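Local coordinates for protein N-alpha-acetyltransferase 35, NatC auxiliary subunit (Saccharomyces cerevisiae, PDB 6YGA) that serves as the large auxiliary subunit of the yeast NatC N-terminal acetyltransferase, the complex that acetylates the N-terminal methionine of the L-A virus Gag protein, at residues Tyr157-Phe161 against Leu230-Glu234; His236-Thr242 against Leu345-Asp350; Ile633-Val637 against Leu685-Lys690. All blocks are in the same frame, centred on the assembly; numbering follows the deposited sequence.

Contact 1: residues Tyr157-Phe161 against Leu230-Glu234; sequences YLTKF and LVHLE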
ATOM      1  N   TYR B 157      14.541   8.498  20.608  1.00 61.83           N
ATOM      2  CA  TYR B 157      14.537   7.087  20.977  1.00 60.19           C
ATOM      3  C   TYR B 157      13.404   6.349  20.276  1.00 59.30           C
ATOM      4  O   TYR B 157      13.549   5.178  19.907  1.00 59.45           O
ATOM      5  CB  TYR B 157      14.422   6.931  22.495  1.00 60.03           C
ATOM      6  CG  TYR B 157      14.637   5.511  22.972  1.00 59.55           C
ATOM      7  CD1 TYR B 157      15.910   5.050  23.283  1.00 59.83           C
ATOM      8  CD2 TYR B 157      13.571   4.629  23.101  1.00 59.33           C
ATOM      9  CE1 TYR B 157      16.116   3.752  23.713  1.00 61.51           C
ATOM     10  CE2 TYR B 157      13.767   3.330  23.530  1.00 60.01           C
ATOM     11  CZ  TYR B 157      15.041   2.898  23.834  1.00 62.14           C
ATOM     12  OH  TYR B 157      15.239   1.606  24.259  1.00 64.32           O
ATOM     13  N   LEU B 158      12.269   7.024  20.076  1.00 58.23           N
ATOM     14  CA  LEU B 158      11.139   6.397  19.397  1.00 56.90           C
ATOM     15  C   LEU B 158      11.474   6.077  17.946  1.00 58.72           C
ATOM     16  O   LEU B 158      11.261   4.950  17.482  1.00 58.68           O
ATOM     17  CB  LEU B 158       9.912   7.305  19.473  1.00 53.38           C
ATOM     18  CG  LEU B 158       8.673   6.819  18.721  1.00 50.77           C
ATOM     19  CD1 LEU B 158       8.051   5.613  19.419  1.00 50.75           C
ATOM     20  CD2 LEU B 158       7.661   7.943  18.571  1.00 48.17           C
ATOM     21  N   THR B 159      11.997   7.061  17.209  1.00 57.86           N
ATOM     22  CA  THR B 159      12.306   6.841  15.799  1.00 57.02           C
ATOM     23  C   THR B 159      13.348   5.747  15.620  1.00 57.85           C
ATOM     24  O   THR B 159      13.305   5.005  14.631  1.00 58.69           O
ATOM     25  CB  THR B 159      12.789   8.137  15.149  1.00 57.92           C
ATOM     26  OG1 THR B 159      14.115   8.432  15.603  1.00 62.95           O
ATOM     27  CG2 THR B 159      11.870   9.294  15.508  1.00 54.73           C
ATOM     28  N   LYS B 160      14.292   5.632  16.557  1.00 56.88           N
ATOM     29  CA  LYS B 160      15.248   4.533  16.503  1.00 56.08           C
ATOM     30  C   LYS B 160      14.543   3.190  16.648  1.00 54.03           C
ATOM     31  O   LYS B 160      14.919   2.208  15.998  1.00 54.10           O
ATOM     32  CB  LYS B 160      16.307   4.705  17.590  1.00 57.45           C
ATOM     33  CG  LYS B 160      17.430   3.681  17.527  1.00 59.69           C
ATOM     34  CD  LYS B 160      18.335   3.770  18.746  1.00 62.52           C
ATOM     35  CE  LYS B 160      19.545   2.856  18.611  1.00 64.82           C
ATOM     36  NZ  LYS B 160      20.406   2.902  19.825  1.00 67.45           N
ATOM     37  N   PHE B 161      13.516   3.130  17.497  1.00 52.15           N
ATOM     38  CA  PHE B 161      12.763   1.892  17.663  1.00 53.92           C
ATOM     39  C   PHE B 161      11.951   1.575  16.416  1.00 52.85           C
ATOM     40  O   PHE B 161      11.829   0.408  16.028  1.00 52.51           O
ATOM     41  CB  PHE B 161      11.857   1.990  18.891  1.00 54.77           C
ATOM     42  CG  PHE B 161      10.869   0.864  19.005  1.00 55.34           C
ATOM     43  CD1 PHE B 161      11.301  -0.443  19.159  1.00 58.30           C
ATOM     44  CD2 PHE B 161       9.508   1.115  18.969  1.00 55.10           C
ATOM     45  CE1 PHE B 161      10.392  -1.479  19.264  1.00 58.21           C
ATOM     46  CE2 PHE B 161       8.597   0.085  19.076  1.00 55.14           C
ATOM     47  CZ  PHE B 161       9.038  -1.213  19.224  1.00 55.93           C
ATOM     48  N   LEU B 230       5.442   6.364  24.941  1.00 59.86           N
ATOM     49  CA  LEU B 230       5.910   5.985  23.610  1.00 57.54           C
ATOM     50  C   LEU B 230       7.253   5.270  23.684  1.00 56.80           C
ATOM     51  O   LEU B 230       7.526   4.364  22.888  1.00 55.00           O
ATOM     52  CB  LEU B 230       6.007   7.218  22.708  1.00 57.63           C
ATOM     53  CG  LEU B 230       4.702   7.966  22.410  1.00 58.67           C
ATOM     54  CD1 LEU B 230       4.980   9.324  21.774  1.00 59.85           C
ATOM     55  CD2 LEU B 230       3.803   7.130  21.517  1.00 55.85           C
ATOM     56  N   VAL B 231       8.107   5.671  24.630  1.00 55.53           N
ATOM     57  CA  VAL B 231       9.388   4.999  24.815  1.00 56.06           C
ATOM     58  C   VAL B 231       9.182   3.573  25.314  1.00 55.91           C
ATOM     59  O   VAL B 231       9.989   2.681  25.025  1.00 56.31           O
ATOM     60  CB  VAL B 231      10.273   5.821  25.772  1.00 57.82           C
ATOM     61  CG1 VAL B 231      11.571   5.091  26.065  1.00 59.03           C
ATOM     62  CG2 VAL B 231      10.553   7.191  25.177  1.00 55.41           C
ATOM     63  N   HIS B 232       8.095   3.327  26.038  1.00 57.49           N
ATOM     64  CA  HIS B 232       7.810   2.005  26.576  1.00 60.24           C
ATOM     65  C   HIS B 232       7.207   1.052  25.554  1.00 57.98           C
ATOM     66  O   HIS B 232       6.906  -0.092  25.911  1.00 58.34           O
ATOM     67  CB  HIS B 232       6.866   2.119  27.772  1.00 63.76           C
ATOM     68  CG  HIS B 232       7.567   2.347  29.074  1.00 68.43           C
ATOM     69  ND1 HIS B 232       8.197   1.335  29.765  1.00 70.33           N
ATOM     70  CD2 HIS B 232       7.732   3.469  29.813  1.00 70.52           C
ATOM     71  CE1 HIS B 232       8.723   1.824  30.874  1.00 72.35           C
ATOM     72  NE2 HIS B 232       8.454   3.116  30.928  1.00 72.42           N
ATOM     73  N   LEU B 233       7.014   1.483  24.306  1.00 56.08           N
ATOM     74  CA  LEU B 233       6.384   0.604  23.327  1.00 54.36           C
ATOM     75  C   LEU B 233       7.291  -0.555  22.943  1.00 55.37           C
ATOM     76  O   LEU B 233       6.803  -1.595  22.487  1.00 54.94           O
ATOM     77  CB  LEU B 233       5.978   1.387  22.079  1.00 50.92           C
ATOM     78  CG  LEU B 233       4.712   2.240  22.200  1.00 51.50           C
ATOM     79  CD1 LEU B 233       4.457   3.014  20.912  1.00 51.02           C
ATOM     80  CD2 LEU B 233       3.521   1.368  22.553  1.00 49.87           C
ATOM     81  N   GLU B 234       8.604  -0.404  23.118  1.00 56.05           N
ATOM     82  CA  GLU B 234       9.514  -1.489  22.779  1.00 54.80           C
ATOM     83  C   GLU B 234       9.411  -2.662  23.747  1.00 53.54           C
ATOM     84  O   GLU B 234       9.943  -3.738  23.445  1.00 57.83           O
ATOM     85  CB  GLU B 234      10.954  -0.975  22.730  1.00 56.97           C
ATOM     86  CG  GLU B 234      11.568  -0.709  24.086  1.00 60.84           C
ATOM     87  CD  GLU B 234      13.063  -0.480  24.007  1.00 63.42           C
ATOM     88  OE1 GLU B 234      13.549  -0.086  22.926  1.00 63.75           O
ATOM     89  OE2 GLU B 234      13.753  -0.706  25.024  1.00 65.26           O
TER
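Within helix 142-167, residues 157-161 present one side, made of Y157, L158 and F161, to residues 230-234, at the end region of helix 215-231. Y157 points its CA-CB bond toward that partner and carries both an apolar and a polar contact. Its ring atom CD2 packs on CG1 of V231 at 3.6 Å, while its hydroxyl OH donates a hydrogen bond of 2.7 Å to OE1 of E234. This short bond gives a carboxylate in a largely buried contact a defined partner. Y157 also touches V196 and Q193 of helix 193-209. L158 comes next, where the backbones run nearest: its CA lies 5.9 Å from the CA of V231. Its CD1 sits 3.7 Å from the carbonyl O of L230 and 4.2 Å from CB of the same residue; L158 also touches V100, and L230 touches L97, both on helix 85-104. One turn beyond Y157, F161 takes up the far end of the contact. CB of E234 lies over the face of its ring, 3.8 Å from the centroid, a CH-pi contact, and CE2 of F161 lies 4.2 Å from CB of L233. E234 thus uses its aliphatic part against F161 and its carboxylate against Y157, bridging successive turns of one helix. With 402 Å² buried, the contact packs helix 142-167 against residues 230-234 in the helical N-terminal part of the subunit, with helices 85-104 and 193-209 alongside.

Contact 2: residues His236-Thr242 against Leu345-Asp350; sequences HLTDYST and LFFIRD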
ATOM      1  N   HIS B 236       6.955  -4.514  24.269  1.00 49.44           N
ATOM      2  CA  HIS B 236       6.152  -5.592  23.707  1.00 51.42           C
ATOM      3  C   HIS B 236       6.956  -6.507  22.792  1.00 53.35           C
ATOM      4  O   HIS B 236       6.489  -7.606  22.475  1.00 53.52           O
ATOM      5  CB  HIS B 236       4.948  -5.014  22.964  1.00 49.19           C
ATOM      6  CG  HIS B 236       4.102  -4.118  23.812  1.00 49.71           C
ATOM      7  ND1 HIS B 236       3.480  -4.553  24.964  1.00 50.53           N
ATOM      8  CD2 HIS B 236       3.789  -2.807  23.686  1.00 48.92           C
ATOM      9  CE1 HIS B 236       2.816  -3.549  25.508  1.00 49.94           C
ATOM     10  NE2 HIS B 236       2.985  -2.479  24.752  1.00 49.07           N
ATOM     11  N   LEU B 237       8.151  -6.092  22.374  1.00 56.43           N
ATOM     12  CA  LEU B 237       9.042  -6.948  21.599  1.00 57.46           C
ATOM     13  C   LEU B 237      10.234  -7.450  22.400  1.00 58.47           C
ATOM     14  O   LEU B 237      10.610  -8.618  22.269  1.00 58.32           O
ATOM     15  CB  LEU B 237       9.551  -6.213  20.358  1.00 58.65           C
ATOM     16  CG  LEU B 237       8.602  -6.135  19.164  1.00 60.63           C
ATOM     17  CD1 LEU B 237       9.394  -5.844  17.905  1.00 63.26           C
ATOM     18  CD2 LEU B 237       7.798  -7.418  19.016  1.00 60.65           C
ATOM     19  N   THR B 238      10.844  -6.593  23.222  1.00 60.48           N
ATOM     20  CA  THR B 238      12.021  -7.012  23.977  1.00 63.00           C
ATOM     21  C   THR B 238      11.664  -8.074  25.009  1.00 64.51           C
ATOM     22  O   THR B 238      12.382  -9.070  25.158  1.00 68.04           O
ATOM     23  CB  THR B 238      12.673  -5.809  24.657  1.00 61.45           C
ATOM     24  OG1 THR B 238      11.781  -5.269  25.639  1.00 61.13           O
ATOM     25  CG2 THR B 238      13.007  -4.731  23.638  1.00 58.08           C
ATOM     26  N   ASP B 239      10.559  -7.880  25.726  1.00 63.46           N
ATOM     27  CA  ASP B 239      10.116  -8.813  26.750  1.00 64.97           C
ATOM     28  C   ASP B 239       8.783  -9.467  26.420  1.00 60.40           C
ATOM     29  O   ASP B 239       8.310 -10.297  27.204  1.00 59.44           O
ATOM     30  CB  ASP B 239      10.015  -8.099  28.106  1.00 70.47           C
ATOM     31  CG  ASP B 239      11.223  -7.229  28.403  1.00 75.08           C
ATOM     32  OD1 ASP B 239      12.362  -7.682  28.163  1.00 77.94           O
ATOM     33  OD2 ASP B 239      11.032  -6.087  28.872  1.00 76.00           O
ATOM     34  N   TYR B 240       8.170  -9.121  25.284  1.00 56.37           N
ATOM     35  CA  TYR B 240       6.864  -9.655  24.888  1.00 54.04           C
ATOM     36  C   TYR B 240       5.823  -9.414  25.977  1.00 56.05           C
ATOM     37  O   TYR B 240       4.978 -10.264  26.262  1.00 58.18           O
ATOM     38  CB  TYR B 240       6.958 -11.138  24.518  1.00 52.57           C
ATOM     39  CG  TYR B 240       7.887 -11.387  23.351  1.00 49.07           C
ATOM     40  CD1 TYR B 240       7.544 -10.971  22.070  1.00 44.77           C
ATOM     41  CD2 TYR B 240       9.111 -12.018  23.529  1.00 49.18           C
ATOM     42  CE1 TYR B 240       8.393 -11.183  20.998  1.00 42.90           C
ATOM     43  CE2 TYR B 240       9.966 -12.235  22.461  1.00 47.48           C
ATOM     44  CZ  TYR B 240       9.601 -11.816  21.199  1.00 45.13           C
ATOM     45  OH  TYR B 240      10.447 -12.030  20.134  1.00 46.07           O
ATOM     46  N   SER B 241       5.893  -8.235  26.587  1.00 56.36           N
ATOM     47  CA  SER B 241       4.974  -7.877  27.655  1.00 56.17           C
ATOM     48  C   SER B 241       3.569  -7.672  27.106  1.00 53.84           C
ATOM     49  O   SER B 241       3.378  -7.082  26.040  1.00 50.80           O
ATOM     50  CB  SER B 241       5.458  -6.608  28.357  1.00 56.42           C
ATOM     51  OG  SER B 241       4.516  -6.154  29.309  1.00 59.47           O
ATOM     52  N   THR B 242       2.582  -8.179  27.839  1.00 53.82           N
ATOM     53  CA  THR B 242       1.181  -7.975  27.505  1.00 53.77           C
ATOM     54  C   THR B 242       0.519  -6.933  28.395  1.00 54.74           C
ATOM     55  O   THR B 242      -0.693  -6.727  28.285  1.00 53.56           O
ATOM     56  CB  THR B 242       0.411  -9.296  27.599  1.00 53.52           C
ATOM     57  OG1 THR B 242       0.517  -9.820  28.928  1.00 53.15           O
ATOM     58  CG2 THR B 242       0.971 -10.308  26.610  1.00 54.50           C
ATOM     59  N   LEU B 345       5.838  -9.721  14.480  1.00 48.72           N
ATOM     60  CA  LEU B 345       7.000  -9.870  15.352  1.00 48.45           C
ATOM     61  C   LEU B 345       6.604 -10.381  16.731  1.00 47.85           C
ATOM     62  O   LEU B 345       7.353 -11.148  17.346  1.00 47.72           O
ATOM     63  CB  LEU B 345       7.739  -8.538  15.471  1.00 50.10           C
ATOM     64  CG  LEU B 345       8.257  -7.989  14.143  1.00 50.56           C
ATOM     65  CD1 LEU B 345       8.856  -6.601  14.319  1.00 50.95           C
ATOM     66  CD2 LEU B 345       9.274  -8.954  13.560  1.00 49.52           C
ATOM     67  N   PHE B 346       5.438  -9.965  17.226  1.00 47.25           N
ATOM     68  CA  PHE B 346       4.911 -10.469  18.487  1.00 45.01           C
ATOM     69  C   PHE B 346       4.386 -11.893  18.349  1.00 44.83           C
ATOM     70  O   PHE B 346       4.456 -12.674  19.305  1.00 45.20           O
ATOM     71  CB  PHE B 346       3.802  -9.536  18.981  1.00 43.16           C
ATOM     72  CG  PHE B 346       3.263  -9.883  20.339  1.00 45.08           C
ATOM     73  CD1 PHE B 346       3.884  -9.411  21.481  1.00 47.12           C
ATOM     74  CD2 PHE B 346       2.124 -10.660  20.472  1.00 47.39           C
ATOM     75  CE1 PHE B 346       3.392  -9.719  22.733  1.00 48.83           C
ATOM     76  CE2 PHE B 346       1.625 -10.972  21.722  1.00 50.23           C
ATOM     77  CZ  PHE B 346       2.262 -10.500  22.855  1.00 50.80           C
ATOM     78  N   PHE B 347       3.869 -12.243  17.171  1.00 43.45           N
ATOM     79  CA  PHE B 347       3.294 -13.565  16.946  1.00 45.26           C
ATOM     80  C   PHE B 347       4.374 -14.596  16.635  1.00 48.62           C
ATOM     81  O   PHE B 347       4.334 -15.716  17.155  1.00 51.62           O
ATOM     82  CB  PHE B 347       2.270 -13.483  15.810  1.00 44.55           C
ATOM     83  CG  PHE B 347       1.427 -14.713  15.649  1.00 47.16           C
ATOM     84  CD1 PHE B 347       0.484 -15.055  16.604  1.00 46.96           C
ATOM     85  CD2 PHE B 347       1.553 -15.509  14.522  1.00 47.89           C
ATOM     86  CE1 PHE B 347      -0.302 -16.186  16.448  1.00 46.84           C
ATOM     87  CE2 PHE B 347       0.770 -16.635  14.361  1.00 47.33           C
ATOM     88  CZ  PHE B 347      -0.159 -16.973  15.324  1.00 45.84           C
ATOM     89  N   ILE B 348       5.341 -14.231  15.798  1.00 47.48           N
ATOM     90  CA  ILE B 348       6.454 -15.093  15.416  1.00 49.11           C
ATOM     91  C   ILE B 348       7.699 -14.518  16.073  1.00 53.21           C
ATOM     92  O   ILE B 348       8.189 -13.457  15.664  1.00 54.78           O
ATOM     93  CB  ILE B 348       6.608 -15.171  13.892  1.00 46.96           C
ATOM     94  CG1 ILE B 348       5.278 -15.573  13.253  1.00 46.88           C
ATOM     95  CG2 ILE B 348       7.715 -16.137  13.509  1.00 47.02           C
ATOM     96  CD1 ILE B 348       5.296 -15.569  11.742  1.00 47.58           C
ATOM     97  N   ARG B 349       8.223 -15.217  17.079  1.00 54.30           N
ATOM     98  CA  ARG B 349       9.141 -14.624  18.038  1.00 56.67           C
ATOM     99  C   ARG B 349      10.594 -15.021  17.761  1.00 62.91           C
ATOM    100  O   ARG B 349      10.911 -15.714  16.792  1.00 65.79           O
ATOM    101  CB  ARG B 349       8.716 -15.003  19.456  1.00 54.07           C
ATOM    102  CG  ARG B 349       7.353 -14.446  19.829  1.00 52.95           C
ATOM    103  CD  ARG B 349       7.017 -14.667  21.289  1.00 54.80           C
ATOM    104  NE  ARG B 349       5.758 -14.012  21.626  1.00 57.37           N
ATOM    105  CZ  ARG B 349       5.176 -14.060  22.820  1.00 60.95           C
ATOM    106  NH1 ARG B 349       5.734 -14.738  23.814  1.00 62.98           N
ATOM    107  NH2 ARG B 349       4.029 -13.423  23.017  1.00 61.09           N
ATOM    108  N   ASP B 350      11.488 -14.565  18.647  1.00 67.00           N
ATOM    109  CA  ASP B 350      12.923 -14.681  18.403  1.00 71.62           C
ATOM    110  C   ASP B 350      13.382 -16.132  18.390  1.00 72.22           C
ATOM    111  O   ASP B 350      14.189 -16.525  17.540  1.00 74.41           O
ATOM    112  CB  ASP B 350      13.700 -13.896  19.461  1.00 76.93           C
ATOM    113  CG  ASP B 350      13.588 -12.401  19.278  1.00 81.11           C
ATOM    114  OD1 ASP B 350      13.491 -11.947  18.119  1.00 84.37           O
ATOM    115  OD2 ASP B 350      13.601 -11.679  20.297  1.00 84.73           O
TER
HETATM  116  O   HOH W   1       4.108 -13.525  26.368  1.00 68.08           O
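Y240 dominates this contact, with 122 Å² of its surface covered. It is the first residue to leave helical geometry after helix 235-238, with a positive phi. R349 lies flat on one face of its ring, planes 8° and centres 4.4 Å apart. The cation-pi contact is off-centre: CD of R349 lies over the face, 3.6 Å from the ring centroid. OH of Y240 accepts a 3.1 Å hydrogen bond from N of D350. F346, the second large contributor, meets O of H236 (CD1, 3.3 Å) and CG2 of T242 (CZ, 4.0 Å) at its ring edge, and its CD1 lies 4.0 Å from CD1 of Y240. L237 completes the apolar part, CD1 to CD1 of L345 at 3.7 Å. Each side is braced internally, ND1 of H236 donating to O of S241 (2.8 Å) and NE of R349 to O of F346 (3.0 Å). Water 1 accepts from NH1 of R349 (3.3 Å) and donates weakly to O of Y240 (3.4 Å). R349 also forms a weak, long ion pair with D314. With no salt bridge between the two segments, an aromatic-guanidinium stack and a hydrogen bond join these helix ends.

Contact 3: residues Ile633-Val637 against Leu685-Lys690; sequences IETEV and LSVNSK. With EDO (1,2-ethanediol), chain Y.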
ATOM      1  N   ILE B 633     -34.564 -13.055  -4.669  1.00 40.81           N
ATOM      2  CA  ILE B 633     -33.679 -12.099  -4.005  1.00 39.42           C
ATOM      3  C   ILE B 633     -34.217 -11.742  -2.625  1.00 41.70           C
ATOM      4  O   ILE B 633     -33.488 -11.773  -1.627  1.00 40.13           O
ATOM      5  CB  ILE B 633     -33.489 -10.848  -4.883  1.00 38.62           C
ATOM      6  CG1 ILE B 633     -32.586 -11.168  -6.075  1.00 37.54           C
ATOM      7  CG2 ILE B 633     -32.926  -9.689  -4.067  1.00 36.61           C
ATOM      8  CD1 ILE B 633     -32.288  -9.973  -6.955  1.00 39.44           C
ATOM      9  N   GLU B 634     -35.509 -11.411  -2.545  1.00 44.08           N
ATOM     10  CA  GLU B 634     -36.104 -11.055  -1.261  1.00 50.60           C
ATOM     11  C   GLU B 634     -36.127 -12.245  -0.311  1.00 49.57           C
ATOM     12  O   GLU B 634     -35.843 -12.098   0.884  1.00 50.40           O
ATOM     13  CB  GLU B 634     -37.517 -10.508  -1.469  1.00 59.05           C
ATOM     14  CG  GLU B 634     -37.602  -9.358  -2.459  1.00 64.55           C
ATOM     15  CD  GLU B 634     -39.009  -8.812  -2.601  1.00 71.15           C
ATOM     16  OE1 GLU B 634     -39.821  -9.015  -1.675  1.00 73.92           O
ATOM     17  OE2 GLU B 634     -39.303  -8.181  -3.636  1.00 75.42           O
ATOM     18  N   THR B 635     -36.466 -13.433  -0.820  1.00 46.70           N
ATOM     19  CA  THR B 635     -36.538 -14.611   0.038  1.00 42.98           C
ATOM     20  C   THR B 635     -35.156 -15.009   0.539  1.00 41.10           C
ATOM     21  O   THR B 635     -34.978 -15.314   1.725  1.00 42.24           O
ATOM     22  CB  THR B 635     -37.192 -15.770  -0.714  1.00 45.85           C
ATOM     23  OG1 THR B 635     -38.537 -15.414  -1.055  1.00 50.54           O
ATOM     24  CG2 THR B 635     -37.215 -17.023   0.144  1.00 47.28           C
ATOM     25  N   GLU B 636     -34.160 -15.000  -0.351  1.00 38.78           N
ATOM     26  CA  GLU B 636     -32.815 -15.413   0.033  1.00 39.38           C
ATOM     27  C   GLU B 636     -32.154 -14.397   0.957  1.00 41.31           C
ATOM     28  O   GLU B 636     -31.369 -14.780   1.832  1.00 42.47           O
ATOM     29  CB  GLU B 636     -31.961 -15.641  -1.214  1.00 41.41           C
ATOM     30  CG  GLU B 636     -30.695 -16.442  -0.963  1.00 47.16           C
ATOM     31  CD  GLU B 636     -30.981 -17.880  -0.566  1.00 51.36           C
ATOM     32  OE1 GLU B 636     -32.126 -18.345  -0.750  1.00 53.23           O
ATOM     33  OE2 GLU B 636     -30.053 -18.550  -0.069  1.00 52.49           O
ATOM     34  N   VAL B 637     -32.459 -13.107   0.790  1.00 39.88           N
ATOM     35  CA  VAL B 637     -31.921 -12.104   1.705  1.00 40.48           C
ATOM     36  C   VAL B 637     -32.386 -12.382   3.129  1.00 41.73           C
ATOM     37  O   VAL B 637     -31.586 -12.353   4.071  1.00 44.23           O
ATOM     38  CB  VAL B 637     -32.301 -10.685   1.238  1.00 40.47           C
ATOM     39  CG1 VAL B 637     -32.211  -9.703   2.391  1.00 41.98           C
ATOM     40  CG2 VAL B 637     -31.380 -10.241   0.109  1.00 37.12           C
ATOM     41  N   LEU B 685     -29.402  -5.022  -0.375  1.00 33.60           N
ATOM     42  CA  LEU B 685     -29.543  -5.694  -1.662  1.00 37.07           C
ATOM     43  C   LEU B 685     -31.010  -5.922  -2.006  1.00 38.96           C
ATOM     44  O   LEU B 685     -31.424  -5.728  -3.154  1.00 41.82           O
ATOM     45  CB  LEU B 685     -28.783  -7.021  -1.643  1.00 33.86           C
ATOM     46  CG  LEU B 685     -27.255  -6.970  -1.669  1.00 31.66           C
ATOM     47  CD1 LEU B 685     -26.683  -8.280  -1.158  1.00 30.05           C
ATOM     48  CD2 LEU B 685     -26.754  -6.689  -3.077  1.00 30.43           C
ATOM     49  N   SER B 686     -31.810  -6.332  -1.019  1.00 39.52           N
ATOM     50  CA  SER B 686     -33.234  -6.552  -1.253  1.00 39.53           C
ATOM     51  C   SER B 686     -33.952  -5.239  -1.552  1.00 39.52           C
ATOM     52  O   SER B 686     -34.730  -5.151  -2.508  1.00 41.78           O
ATOM     53  CB  SER B 686     -33.859  -7.251  -0.042  1.00 41.04           C
ATOM     54  OG  SER B 686     -35.229  -7.536  -0.257  1.00 47.30           O
ATOM     55  N   VAL B 687     -33.700  -4.208  -0.741  1.00 38.78           N
ATOM     56  CA  VAL B 687     -34.327  -2.907  -0.970  1.00 42.16           C
ATOM     57  C   VAL B 687     -33.973  -2.380  -2.355  1.00 43.04           C
ATOM     58  O   VAL B 687     -34.826  -1.833  -3.066  1.00 44.01           O
ATOM     59  CB  VAL B 687     -33.911  -1.919   0.136  1.00 44.60           C
ATOM     60  CG1 VAL B 687     -34.367  -0.501  -0.195  1.00 43.55           C
ATOM     61  CG2 VAL B 687     -34.474  -2.367   1.478  1.00 40.69           C
ATOM     62  N   ASN B 688     -32.717  -2.551  -2.769  1.00 44.02           N
ATOM     63  CA  ASN B 688     -32.295  -2.026  -4.062  1.00 44.13           C
ATOM     64  C   ASN B 688     -32.948  -2.782  -5.211  1.00 45.47           C
ATOM     65  O   ASN B 688     -33.261  -2.190  -6.250  1.00 46.76           O
ATOM     66  CB  ASN B 688     -30.772  -2.078  -4.177  1.00 41.23           C
ATOM     67  CG  ASN B 688     -30.278  -1.665  -5.543  1.00 43.34           C
ATOM     68  OD1 ASN B 688     -30.313  -0.485  -5.900  1.00 43.04           O
ATOM     69  ND2 ASN B 688     -29.803  -2.637  -6.316  1.00 34.22           N
ATOM     70  N   SER B 689     -33.162  -4.091  -5.043  1.00 43.95           N
ATOM     71  CA  SER B 689     -33.834  -4.872  -6.075  1.00 43.33           C
ATOM     72  C   SER B 689     -35.255  -4.370  -6.313  1.00 43.34           C
ATOM     73  O   SER B 689     -35.724  -4.323  -7.457  1.00 43.47           O
ATOM     74  CB  SER B 689     -33.836  -6.349  -5.686  1.00 43.40           C
ATOM     75  OG  SER B 689     -34.443  -7.138  -6.693  1.00 43.07           O
ATOM     76  N   LYS B 690     -35.955  -3.976  -5.246  1.00 44.15           N
ATOM     77  CA  LYS B 690     -37.300  -3.431  -5.412  1.00 49.19           C
ATOM     78  C   LYS B 690     -37.265  -2.079  -6.111  1.00 48.98           C
ATOM     79  O   LYS B 690     -38.113  -1.795  -6.965  1.00 52.05           O
ATOM     80  CB  LYS B 690     -37.997  -3.318  -4.056  1.00 56.14           C
ATOM     81  CG  LYS B 690     -38.222  -4.651  -3.363  1.00 62.08           C
ATOM     82  CD  LYS B 690     -38.332  -4.481  -1.854  1.00 69.90           C
ATOM     83  CE  LYS B 690     -38.317  -5.832  -1.150  1.00 74.29           C
ATOM     84  NZ  LYS B 690     -38.041  -5.722   0.311  1.00 76.18           N
TER
HETATM   85  C1  EDO Y 814     -27.570 -19.795   3.865  1.00 70.20           C
HETATM   86  O1  EDO Y 814     -26.499 -19.447   4.749  1.00 72.29           O
HETATM   87  C2  EDO Y 814     -28.447 -18.579   3.596  1.00 68.88           C
HETATM   88  O2  EDO Y 814     -29.616 -19.009   2.889  1.00 69.66           O
HETATM   89  O   HOH W   2     -35.757  -9.072   1.971  1.00 42.65           O
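L685 opens the second segment with a light touch: its CB lies 4.5 Å from CG2 of V637, and its carbonyl O is 4.3 Å from CG2 of I633. L685 also meets I724 of strand 724-729 and E555 of helix 511-564. S686 marks the closest backbone approach, its CA 5.3 Å from that of E634. Such proximity is possible because a small side chain faces the partner helix: CB of S686 packs at 3.8 Å on CG1 of V637, and its OG lies 3.7 Å from CG of E634. A water links the helices as well, 2.8 Å from OG of S686 and donating to O of E634 at 3.2 Å. The two segments form an antiparallel helix pair, their axes 169° apart in direction and 9.2 Å apart at closest approach, consistent with the TPR-like repeats of this part of the family, in which helices pair antiparallel. One turn on, S689 again offers a small side chain, its OG 3.6 Å from CD1 of I633. K690 reaches back along its own helix, NZ making a weak 3.4 Å hydrogen bond to OG of S686. Its CE packs 3.4 Å from CD of E634, but NZ stays 4.2 Å from OE1 of E634, beyond salt-bridge distance. Off this interface, O2 of an ethanediol, probably from the crystallisation liquor, donates a 3.0 Å hydrogen bond to OE2 of E636.

Overall arrangement
From the N terminus, contact 1 closes a loop of 68 intervening residues by bringing the end region of helix 215-231 onto helix 142-167. The chain passes almost directly into contact 2, whose 102-residue loop returns at the end of helix 337-347; their centres lie 14 Å apart, so the two occupy neighbouring positions on one side of the chain's centre. Helix 142-167 also borders contact 2, tying the pair together. Contact 3 closes a 47-residue loop between helices 619-653 and 668-701 on the opposite side, about 47 Å from contact 2 centre to centre. The three loops follow in series, neither nested nor crossed.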